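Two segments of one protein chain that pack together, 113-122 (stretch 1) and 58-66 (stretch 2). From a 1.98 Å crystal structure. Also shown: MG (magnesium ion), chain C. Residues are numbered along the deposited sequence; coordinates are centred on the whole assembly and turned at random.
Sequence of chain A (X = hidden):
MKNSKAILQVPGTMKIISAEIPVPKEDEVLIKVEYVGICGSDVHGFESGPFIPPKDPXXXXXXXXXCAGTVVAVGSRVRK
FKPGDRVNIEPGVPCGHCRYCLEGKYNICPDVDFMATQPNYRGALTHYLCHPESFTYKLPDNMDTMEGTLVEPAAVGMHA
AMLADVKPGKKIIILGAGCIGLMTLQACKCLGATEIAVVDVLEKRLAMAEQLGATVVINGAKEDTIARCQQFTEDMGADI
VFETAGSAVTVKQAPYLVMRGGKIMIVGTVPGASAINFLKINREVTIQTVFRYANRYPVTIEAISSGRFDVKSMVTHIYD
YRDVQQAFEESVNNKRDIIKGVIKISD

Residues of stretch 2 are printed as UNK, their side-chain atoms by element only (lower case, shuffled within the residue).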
ATOM      1  N   ASP A 113      -5.897  -6.233 -13.900  1.00 35.03           N
ATOM      2  CA  ASP A 113      -6.832  -6.968 -13.053  1.00 35.86           C
ATOM      3  C   ASP A 113      -6.260  -6.909 -11.643  1.00 36.27           C
ATOM      4  O   ASP A 113      -5.323  -7.638 -11.310  1.00 36.32           O
ATOM      5  CB  ASP A 113      -7.005  -8.399 -13.547  1.00 36.33           C
ATOM      6  CG  ASP A 113      -7.832  -9.256 -12.603  1.00 40.51           C
ATOM      7  OD1 ASP A 113      -7.928 -10.483 -12.811  1.00 44.03           O
ATOM      8  OD2 ASP A 113      -8.390  -8.690 -11.643  1.00 43.74           O
ATOM      9  N   PHE A 114      -6.861  -6.035 -10.842  1.00 36.11           N
ATOM     10  CA  PHE A 114      -6.422  -5.781  -9.479  1.00 37.49           C
ATOM     11  C   PHE A 114      -7.404  -6.422  -8.509  1.00 38.86           C
ATOM     12  O   PHE A 114      -8.623  -6.327  -8.698  1.00 40.19           O
ATOM     13  CB  PHE A 114      -6.301  -4.279  -9.210  1.00 38.01           C
ATOM     14  CG  PHE A 114      -5.477  -3.949  -7.999  1.00 36.92           C
ATOM     15  CD1 PHE A 114      -6.074  -3.822  -6.754  1.00 37.32           C
ATOM     16  CD2 PHE A 114      -4.104  -3.787  -8.100  1.00 37.51           C
ATOM     17  CE1 PHE A 114      -5.325  -3.526  -5.638  1.00 37.64           C
ATOM     18  CE2 PHE A 114      -3.344  -3.492  -6.985  1.00 36.86           C
ATOM     19  CZ  PHE A 114      -3.954  -3.361  -5.749  1.00 37.08           C
ATOM     20  N   MET A 115      -6.868  -7.079  -7.481  1.00 39.52           N
ATOM     21  CA  MET A 115      -7.691  -7.797  -6.518  1.00 44.36           C
ATOM     22  C   MET A 115      -8.752  -6.896  -5.903  1.00 45.25           C
ATOM     23  O   MET A 115      -8.517  -5.712  -5.647  1.00 45.51           O
ATOM     24  CB  MET A 115      -6.819  -8.383  -5.409  1.00 45.37           C
ATOM     25  CG  MET A 115      -5.926  -9.514  -5.857  1.00 49.11           C
ATOM     26  SD  MET A 115      -5.785 -10.738  -4.546  1.00 53.81           S
ATOM     27  CE  MET A 115      -7.132 -11.834  -4.977  1.00 55.69           C
ATOM     28  N   ALA A 116      -9.932  -7.476  -5.678  1.00 47.79           N
ATOM     29  CA  ALA A 116     -11.020  -6.832  -4.944  1.00 51.84           C
ATOM     30  C   ALA A 116     -11.533  -5.579  -5.643  1.00 57.66           C
ATOM     31  O   ALA A 116     -12.029  -4.661  -4.985  1.00 56.39           O
ATOM     32  CB  ALA A 116     -10.598  -6.496  -3.510  1.00 49.66           C
ATOM     33  N   THR A 117     -11.387  -5.581  -6.975  1.00 64.24           N
ATOM     34  CA  THR A 117     -11.853  -4.499  -7.869  1.00 70.61           C
ATOM     35  C   THR A 117     -12.745  -4.847  -9.035  1.00 80.25           C
ATOM     36  O   THR A 117     -13.076  -5.974  -9.275  1.00 79.63           O
ATOM     37  CB  THR A 117     -10.811  -3.504  -8.387  1.00 67.24           C
ATOM     38  OG1 THR A 117     -10.031  -4.138  -9.391  1.00 66.90           O
ATOM     39  CG2 THR A 117      -9.992  -2.989  -7.306  1.00 64.00           C
ATOM     40  N   GLN A 118     -12.917  -3.835  -9.857  1.00 92.81           N
ATOM     41  CA  GLN A 118     -13.941  -3.685 -10.910  1.00 98.36           C
ATOM     42  C   GLN A 118     -14.558  -4.851 -11.719  1.00101.59           C
ATOM     43  O   GLN A 118     -15.779  -4.883 -11.875  1.00108.30           O
ATOM     44  CB  GLN A 118     -13.489  -2.600 -11.899  1.00101.86           C
ATOM     45  CG  GLN A 118     -14.379  -2.467 -13.124  1.00107.81           C
ATOM     46  CD  GLN A 118     -13.849  -3.241 -14.316  1.00110.11           C
ATOM     47  OE1 GLN A 118     -12.640  -3.417 -14.468  1.00109.85           O
ATOM     48  NE2 GLN A 118     -14.755  -3.708 -15.167  1.00111.97           N
ATOM     49  N   PRO A 119     -13.700  -5.595 -12.445  1.00 92.50           N
ATOM     50  CA  PRO A 119     -14.477  -6.589 -13.202  1.00 89.41           C
ATOM     51  C   PRO A 119     -14.863  -7.809 -12.380  1.00 83.69           C
ATOM     52  O   PRO A 119     -15.957  -8.363 -12.540  1.00 85.09           O
ATOM     53  CB  PRO A 119     -13.539  -6.971 -14.355  1.00 90.88           C
ATOM     54  CG  PRO A 119     -12.191  -6.348 -14.028  1.00 89.95           C
ATOM     55  CD  PRO A 119     -12.256  -5.803 -12.638  1.00 89.39           C
ATOM     56  N   ASN A 120     -13.973  -8.222 -11.485  1.00 76.41           N
ATOM     57  CA  ASN A 120     -14.143  -9.535 -10.875  1.00 71.34           C
ATOM     58  C   ASN A 120     -14.367  -9.488  -9.373  1.00 66.88           C
ATOM     59  O   ASN A 120     -15.119 -10.312  -8.846  1.00 67.69           O
ATOM     60  CB  ASN A 120     -12.912 -10.393 -11.184  1.00 69.71           C
ATOM     61  CG  ASN A 120     -12.501 -10.316 -12.650  1.00 69.02           C
ATOM     62  OD1 ASN A 120     -13.343 -10.364 -13.545  1.00 71.97           O
ATOM     63  ND2 ASN A 120     -11.201 -10.167 -12.897  1.00 64.40           N
ATOM     64  N   TYR A 121     -13.893  -8.467  -8.657  1.00 62.13           N
ATOM     65  CA  TYR A 121     -14.142  -8.303  -7.223  1.00 59.42           C
ATOM     66  C   TYR A 121     -13.673  -9.512  -6.415  1.00 56.04           C
ATOM     67  O   TYR A 121     -14.277  -9.861  -5.396  1.00 56.57           O
ATOM     68  CB  TYR A 121     -15.619  -8.017  -6.939  1.00 62.78           C
ATOM     69  CG  TYR A 121     -16.212  -6.897  -7.765  1.00 63.82           C
ATOM     70  CD1 TYR A 121     -17.037  -7.173  -8.849  1.00 66.83           C
ATOM     71  CD2 TYR A 121     -15.952  -5.566  -7.461  1.00 61.63           C
ATOM     72  CE1 TYR A 121     -17.587  -6.153  -9.607  1.00 68.15           C
ATOM     73  CE2 TYR A 121     -16.494  -4.541  -8.213  1.00 62.92           C
ATOM     74  CZ  TYR A 121     -17.315  -4.839  -9.282  1.00 66.81           C
ATOM     75  OH  TYR A 121     -17.856  -3.825 -10.040  1.00 68.84           O
ATOM     76  N   ARG A 122     -12.606 -10.166  -6.870  1.00 52.93           N
ATOM     77  CA  ARG A 122     -12.012 -11.268  -6.125  1.00 52.18           C
ATOM     78  C   ARG A 122     -11.248 -10.721  -4.926  1.00 46.83           C
ATOM     79  O   ARG A 122     -10.281  -9.972  -5.092  1.00 43.92           O
ATOM     80  CB  ARG A 122     -11.064 -12.068  -7.010  1.00 55.27           C
ATOM     81  CG  ARG A 122     -11.683 -12.753  -8.210  1.00 59.98           C
ATOM     82  CD  ARG A 122     -10.586 -13.259  -9.156  1.00 62.36           C
ATOM     83  NE  ARG A 122      -9.568 -14.060  -8.469  1.00 63.25           N
ATOM     84  CZ  ARG A 122      -8.375 -13.605  -8.089  1.00 62.30           C
ATOM     85  NH1 ARG A 122      -8.035 -12.342  -8.316  1.00 61.64           N
ATOM     86  NH2 ARG A 122      -7.522 -14.412  -7.469  1.00 61.46           N
ATOM     87  N   UNK A  58     -26.517  -9.422  -7.841  1.00 91.28           N
ATOM     88  CA  UNK A  58     -26.126  -9.971  -6.547  1.00 89.77           C
ATOM     89  C   UNK A  58     -24.722 -10.560  -6.604  1.00 83.67           C
ATOM     90  O   UNK A  58     -24.478 -11.665  -6.107  1.00 82.89           O
ATOM     91  o   UNK A  58     -26.918 -12.431  -7.999  1.00100.39           O
ATOM     92  c   UNK A  58     -27.136 -11.022  -6.082  1.00 94.94           C
ATOM     93  c   UNK A  58     -27.679 -11.853  -7.223  1.00 99.67           C
ATOM     94  n   UNK A  58     -29.001 -11.918  -7.334  1.00102.62           N
ATOM     95  N   UNK A  59     -23.796  -9.820  -7.207  1.00 78.89           N
ATOM     96  CA  UNK A  59     -22.405 -10.238  -7.245  1.00 73.30           C
ATOM     97  C   UNK A  59     -21.845 -10.353  -5.831  1.00 68.03           C
ATOM     98  O   UNK A  59     -22.153  -9.541  -4.954  1.00 67.80           O
ATOM     99  o   UNK A  59     -19.631 -10.627  -9.700  1.00 74.36           O
ATOM    100  n   UNK A  59     -18.516 -11.079  -7.801  1.00 67.75           N
ATOM    101  c   UNK A  59     -21.590  -9.238  -8.066  1.00 73.16           C
ATOM    102  c   UNK A  59     -20.097  -9.249  -7.803  1.00 71.12           C
ATOM    103  c   UNK A  59     -19.392 -10.381  -8.516  1.00 71.48           C
ATOM    104  N   UNK A  60     -21.034 -11.384  -5.607  1.00 63.96           N
ATOM    105  CA  UNK A  60     -20.372 -11.577  -4.323  1.00 59.94           C
ATOM    106  C   UNK A  60     -19.115 -10.714  -4.297  1.00 57.42           C
ATOM    107  O   UNK A  60     -18.123 -11.022  -4.966  1.00 56.04           O
ATOM    108  o   UNK A  60     -21.980 -16.191  -3.779  1.00 65.43           O
ATOM    109  c   UNK A  60     -21.022 -15.404  -3.939  1.00 62.06           C
ATOM    110  o   UNK A  60     -19.840 -15.790  -4.043  1.00 60.70           O
ATOM    111  c   UNK A  60     -21.317 -13.917  -4.009  1.00 60.91           C
ATOM    112  c   UNK A  60     -20.060 -13.054  -4.103  1.00 58.09           C
ATOM    113  N   UNK A  61     -19.162  -9.630  -3.529  1.00 57.11           N
ATOM    114  CA  UNK A  61     -18.125  -8.603  -3.552  1.00 54.46           C
ATOM    115  C   UNK A  61     -17.059  -8.963  -2.525  1.00 51.74           C
ATOM    116  O   UNK A  61     -17.271  -8.818  -1.318  1.00 51.18           O
ATOM    117  c   UNK A  61     -17.618  -6.168  -3.234  1.00 53.23           C
ATOM    118  c   UNK A  61     -18.714  -7.215  -3.277  1.00 55.10           C
ATOM    119  c   UNK A  61     -19.759  -6.863  -4.338  1.00 57.23           C
ATOM    120  c   UNK A  61     -20.547  -5.615  -4.019  1.00 58.09           C
ATOM    121  N   UNK A  62     -15.905  -9.423  -3.004  1.00 49.75           N
ATOM    122  CA  UNK A  62     -14.797  -9.710  -2.118  1.00 46.42           C
ATOM    123  C   UNK A  62     -14.007  -8.462  -1.756  1.00 45.42           C
ATOM    124  O   UNK A  62     -14.126  -7.405  -2.374  1.00 46.21           O
ATOM    125  N   UNK A  63     -13.184  -8.598  -0.718  1.00 43.92           N
ATOM    126  CA  UNK A  63     -12.351  -7.500  -0.252  1.00 42.44           C
ATOM    127  C   UNK A  63     -10.983  -8.034   0.140  1.00 40.20           C
ATOM    128  O   UNK A  63     -10.836  -9.204   0.509  1.00 38.68           O
ATOM    129  c   UNK A  63     -14.167  -5.846   0.624  1.00 47.87           C
ATOM    130  c   UNK A  63     -14.674  -5.193   1.899  1.00 50.33           C
ATOM    131  c   UNK A  63     -13.781  -4.793  -0.405  1.00 49.03           C
ATOM    132  c   UNK A  63     -12.985  -6.764   0.936  1.00 43.73           C
ATOM    133  N   UNK A  64      -9.984  -7.159   0.051  1.00 39.03           N
ATOM    134  CA  UNK A  64      -8.625  -7.519   0.390  1.00 37.25           C
ATOM    135  C   UNK A  64      -7.726  -7.646  -0.821  1.00 37.59           C
ATOM    136  O   UNK A  64      -8.097  -8.272  -1.819  1.00 37.73           O
ATOM    137  N   UNK A  65      -6.536  -7.052  -0.744  1.00 36.59           N
ATOM    138  CA  UNK A  65      -5.563  -7.170  -1.827  1.00 38.58           C
ATOM    139  C   UNK A  65      -4.135  -7.410  -1.361  1.00 40.41           C
ATOM    140  O   UNK A  65      -3.338  -7.929  -2.149  1.00 41.61           O
ATOM    141  c   UNK A  65      -3.936  -4.075  -1.976  1.00 37.67           C
ATOM    142  c   UNK A  65      -5.154  -4.663  -2.049  1.00 38.24           C
ATOM    143  n   UNK A  65      -6.020  -3.837  -1.364  1.00 39.16           N
ATOM    144  n   UNK A  65      -4.087  -2.919  -1.247  1.00 39.81           N
ATOM    145  c   UNK A  65      -5.353  -2.800  -0.889  1.00 39.75           C
ATOM    146  c   UNK A  65      -5.601  -5.924  -2.724  1.00 36.80           C
ATOM    147  N   UNK A  66      -3.776  -7.063  -0.127  1.00 39.14           N
ATOM    148  CA  UNK A  66      -2.466  -7.377   0.428  1.00 38.41           C
ATOM    149  C   UNK A  66      -2.550  -8.735   1.114  1.00 38.71           C
ATOM    150  O   UNK A  66      -3.307  -8.894   2.075  1.00 37.04           O
ATOM    151  o   UNK A  66      -2.133  -2.720   1.919  1.00 38.61           O
ATOM    152  o   UNK A  66      -2.187  -4.287   3.443  1.00 37.46           O
ATOM    153  c   UNK A  66      -2.028  -6.299   1.422  1.00 38.20           C
ATOM    154  c   UNK A  66      -2.298  -3.910   2.256  1.00 37.74           C
ATOM    155  c   UNK A  66      -2.658  -4.932   1.183  1.00 37.54           C
TER
HETATM  156 MG    MG C 401      -2.192  -1.980  -0.215  1.00 32.04          MG
HETATM  157  O   HOH W   1     -14.621  -5.314  -4.053  1.00 59.33           O
HETATM  158  O   HOH W   2      -1.805  -0.111  -0.220  1.00 34.26           O

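Position 58 carries two carbons, the second holding one oxygen and one nitrogen, a short amide that reaches nothing on stretch 1. It is Asn58, exposed, as suits a polar side chain with no partner here.

At position 59 the chain has three carbons, the third bearing an oxygen and a nitrogen. Its second carbon lies 3.8 Å from CD1 of Tyr121. This longer amide is Gln59: its CG packs obliquely against the tyrosine ring, while NE2 donates to the backbone O of position 60, 2.9 Å away, so one amide proton is used by the backbone of the next residue.

Position 60 has three carbons, the third with two oxygens, and its side chain keeps clear of stretch 1. The carboxylate identifies Glu60, whose charge suits an exposed site.

Position 61 has four carbons, forked at the first, with one arm two carbons long. That beta-branched pattern is Ile61; its CA-to-CB bond runs sideways and its CG2 is 4.6 Å from CD2 of Tyr121, adding apolar cover beside the tyrosine.

Position 62 has no side-chain atoms, and its N donates to O of Tyr121 at 2.9 Å, the one hydrogen bond directly joining the stretches. This is Gly62: a CB here would lie 2.8 Å from O of Tyr121, a clash, so the close approach depends on the bare backbone.

Position 63 shows four carbons forked at the second. Its CA lies 3.8 Å from CB of Ala116, and although the CA-to-CB bond points away, a terminal methyl returns to 4.8 Å from CB of Ala116. It is Leu63, apolar as suits a buried site.

Position 64 again lacks a side chain; its O lies 3.5 Å from CB of Ala116. Gly64 has phi/psi of 108/134, where a CB would be jammed against the preceding carbonyl oxygen.

Position 65 has one carbon, 3.8 Å from CB of Met115, then a ring of three carbons and two nitrogens, one ring carbon 3.8 Å from CE1 of Phe114. The two rings meet obliquely. This is His65, whose NE2 is 2.4 Å from MG, so the imidazole both packs and coordinates.

Position 66 has three carbons, the third with two oxygens; its CA-to-CB bond points away and touches nothing on stretch 1. It is Glu66, whose OE1 binds MG at 2.3 Å.

The type II turn from Phe114 to Thr117 presents Ala116 to positions 62–64, where water 1 donates to O of Gly62 (2.7 Å) and O of Ala116 (2.8 Å). Tyr121 packs its ring against Gln59 while its O accepts from Gly62 N. Phe114 and Met115 pack against the metal-binding histidine.

Stretch 2 58-66: NQEIGLGHE
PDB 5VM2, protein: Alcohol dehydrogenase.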